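Local coordinates for D-3-phosphoglycerate dehydrogenase oxidoreductase protein (PDB 3GG9), which probably oxidises 3-phosphoglycerate with NAD as cofactor and belongs to the D-isomer specific 2-hydroxyacid dehydrogenase family, at residues L54-T59 against S76-V81. Numbering follows the deposited sequence. Where two conformers were deposited one is given.
With SO4 (sulfate ion), chain E.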
# COMPACT_ATOMS: atom_id res chain seq x y z
N LEU A 54 22.35 -14.62 13.31
CA LEU A 54 21.96 -13.22 13.36
C LEU A 54 20.99 -12.90 12.22
O LEU A 54 21.17 -13.35 11.09
CB LEU A 54 23.18 -12.30 13.26
CG LEU A 54 24.26 -12.39 14.36
CD1 LEU A 54 25.37 -11.37 14.11
CD2 LEU A 54 23.65 -12.17 15.74
N ILE A 55 19.96 -12.12 12.56
CA ILE A 55 18.98 -11.62 11.60
C ILE A 55 19.42 -10.24 11.14
O ILE A 55 19.27 -9.25 11.86
CB ILE A 55 17.55 -11.59 12.18
CG1 ILE A 55 17.18 -12.96 12.77
CG2 ILE A 55 16.53 -11.11 11.12
CD1 ILE A 55 15.75 -13.06 13.30
N ARG A 56 19.98 -10.21 9.93
CA ARG A 56 20.46 -8.98 9.32
C ARG A 56 21.32 -8.15 10.28
O ARG A 56 22.24 -8.68 10.89
CB ARG A 56 19.29 -8.20 8.70
CG ARG A 56 18.67 -8.97 7.52
CD ARG A 56 19.71 -9.33 6.47
NE ARG A 56 20.49 -8.17 6.03
CZ ARG A 56 21.82 -8.07 6.06
NH1 ARG A 56 22.40 -6.95 5.65
NH2 ARG A 56 22.57 -9.07 6.50
N GLU A 57 21.01 -6.87 10.44
CA GLU A 57 21.81 -6.03 11.35
C GLU A 57 21.15 -5.75 12.70
O GLU A 57 21.47 -4.75 13.35
CB GLU A 57 22.18 -4.70 10.67
CG GLU A 57 22.92 -4.87 9.34
CD GLU A 57 24.11 -3.91 9.21
OE1 GLU A 57 25.05 -4.22 8.44
OE2 GLU A 57 24.12 -2.85 9.89
N ARG A 58 20.24 -6.62 13.13
CA ARG A 58 19.48 -6.37 14.37
C ARG A 58 20.33 -6.34 15.66
O ARG A 58 19.98 -5.64 16.63
CB ARG A 58 18.31 -7.35 14.50
CG ARG A 58 17.24 -7.21 13.40
CD ARG A 58 16.05 -8.12 13.62
NE ARG A 58 15.17 -8.09 12.46
CZ ARG A 58 14.17 -8.94 12.20
NH1 ARG A 58 13.86 -9.95 13.00
NH2 ARG A 58 13.48 -8.78 11.10
N THR A 59 21.42 -7.11 15.68
CA THR A 59 22.36 -7.17 16.81
C THR A 59 23.77 -6.92 16.28
O THR A 59 24.17 -7.48 15.26
CB THR A 59 22.28 -8.53 17.57
OG1 THR A 59 21.07 -8.58 18.32
CG2 THR A 59 23.45 -8.71 18.55
N SER A 76 26.59 -17.18 12.13
CA SER A 76 26.01 -17.34 10.80
C SER A 76 25.06 -16.18 10.50
O SER A 76 24.04 -16.02 11.15
CB SER A 76 25.27 -18.68 10.67
OG SER A 76 25.02 -18.92 9.29
N GLN A 77 25.44 -15.39 9.50
CA GLN A 77 24.75 -14.17 9.11
C GLN A 77 23.74 -14.45 8.03
O GLN A 77 24.09 -15.02 6.97
CB GLN A 77 25.77 -13.16 8.58
CG GLN A 77 25.20 -11.81 8.24
CD GLN A 77 24.52 -11.21 9.43
OE1 GLN A 77 25.12 -11.03 10.48
NE2 GLN A 77 23.24 -10.93 9.30
N THR A 78 22.50 -14.03 8.27
CA THR A 78 21.47 -14.00 7.23
C THR A 78 21.80 -12.81 6.32
O THR A 78 22.03 -11.71 6.81
CB THR A 78 20.02 -13.88 7.82
OG1 THR A 78 19.94 -12.75 8.70
CG2 THR A 78 19.59 -15.15 8.56
N GLY A 79 21.87 -13.04 5.02
CA GLY A 79 22.28 -12.01 4.08
C GLY A 79 23.77 -11.72 4.12
O GLY A 79 24.55 -12.50 4.69
N ARG A 80 24.17 -10.60 3.52
CA ARG A 80 25.58 -10.24 3.33
C ARG A 80 26.31 -9.78 4.60
O ARG A 80 25.70 -9.22 5.52
CB ARG A 80 25.71 -9.18 2.22
CG ARG A 80 25.28 -7.77 2.63
CD ARG A 80 24.90 -6.89 1.42
NE ARG A 80 26.03 -6.15 0.86
CZ ARG A 80 26.46 -4.97 1.30
NH1 ARG A 80 27.50 -4.38 0.72
NH2 ARG A 80 25.86 -4.36 2.33
N VAL A 81 27.61 -10.02 4.64
CA VAL A 81 28.48 -9.51 5.70
C VAL A 81 29.30 -8.36 5.11
O VAL A 81 30.03 -8.55 4.14
CB VAL A 81 29.44 -10.59 6.25
CG1 VAL A 81 30.26 -10.04 7.42
CG2 VAL A 81 28.68 -11.83 6.69
S SO4 E . 21.08 -8.31 2.26
O1 SO4 E . 20.19 -8.77 3.31
O2 SO4 E . 22.25 -9.17 2.19
O3 SO4 E . 20.38 -8.37 0.99
O4 SO4 E . 21.46 -6.94 2.57
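Strands 51-54 and 74-77 run parallel and end side by side, with Leu54 bridged to Gln77 and two main-chain hydrogen bonds, Leu54 N to Ser76 O and Thr78 N to Leu54 O, closing the ladder; beyond it a type II' turn from Ile55 to Arg58 turns segment 54-59 back. Thr78 carries on the pairing with its side chain. Chi1 of 54° sets Thr78 OG1 between the backbone N and carbonyl carbon, where it donates to an in-plane lone pair of Leu54 O (2.8 Å) and accepts a nearly straight bond from Arg56 N (2.8 Å, 168°). Gln77, with CG anti to its backbone N and the chain bent at chi2, swings its amide toward segment 54-59: OE1 lies against Leu54 CB (3.6 Å), while NE2 makes a bent bond to Arg56 O (2.9 Å) from above the carbonyl plane and a straight one to Thr78 O (2.9 Å, 170°). Bends at chi2 and chi3 bring the Arg56 guanidinium round to Thr78 O, which lies at its edge, in plane, 2.7 Å from Arg56 NH2, and thus accepts from both Arg56 NH2 and Gln77 NE2; Arg80 O takes a longer bond from Arg56 NH2. The sulfate lies over one face of the Arg56 guanidinium, offset toward its rim, and is held by Arg80 N (2.7 Å to O2); Arg224 NH2 and Tyr312 OH also hydrogen-bond to it. Gly79, at positive phi, leaves room for both Arg56 NH2 and the anion. Loops at the carboxyl ends of parallel strands, here gathering an anion probably from the crystallisation liquor, are where alpha/beta folds such as this substrate-binding domain of the 2-hydroxyacid dehydrogenases typically place their ligand sites.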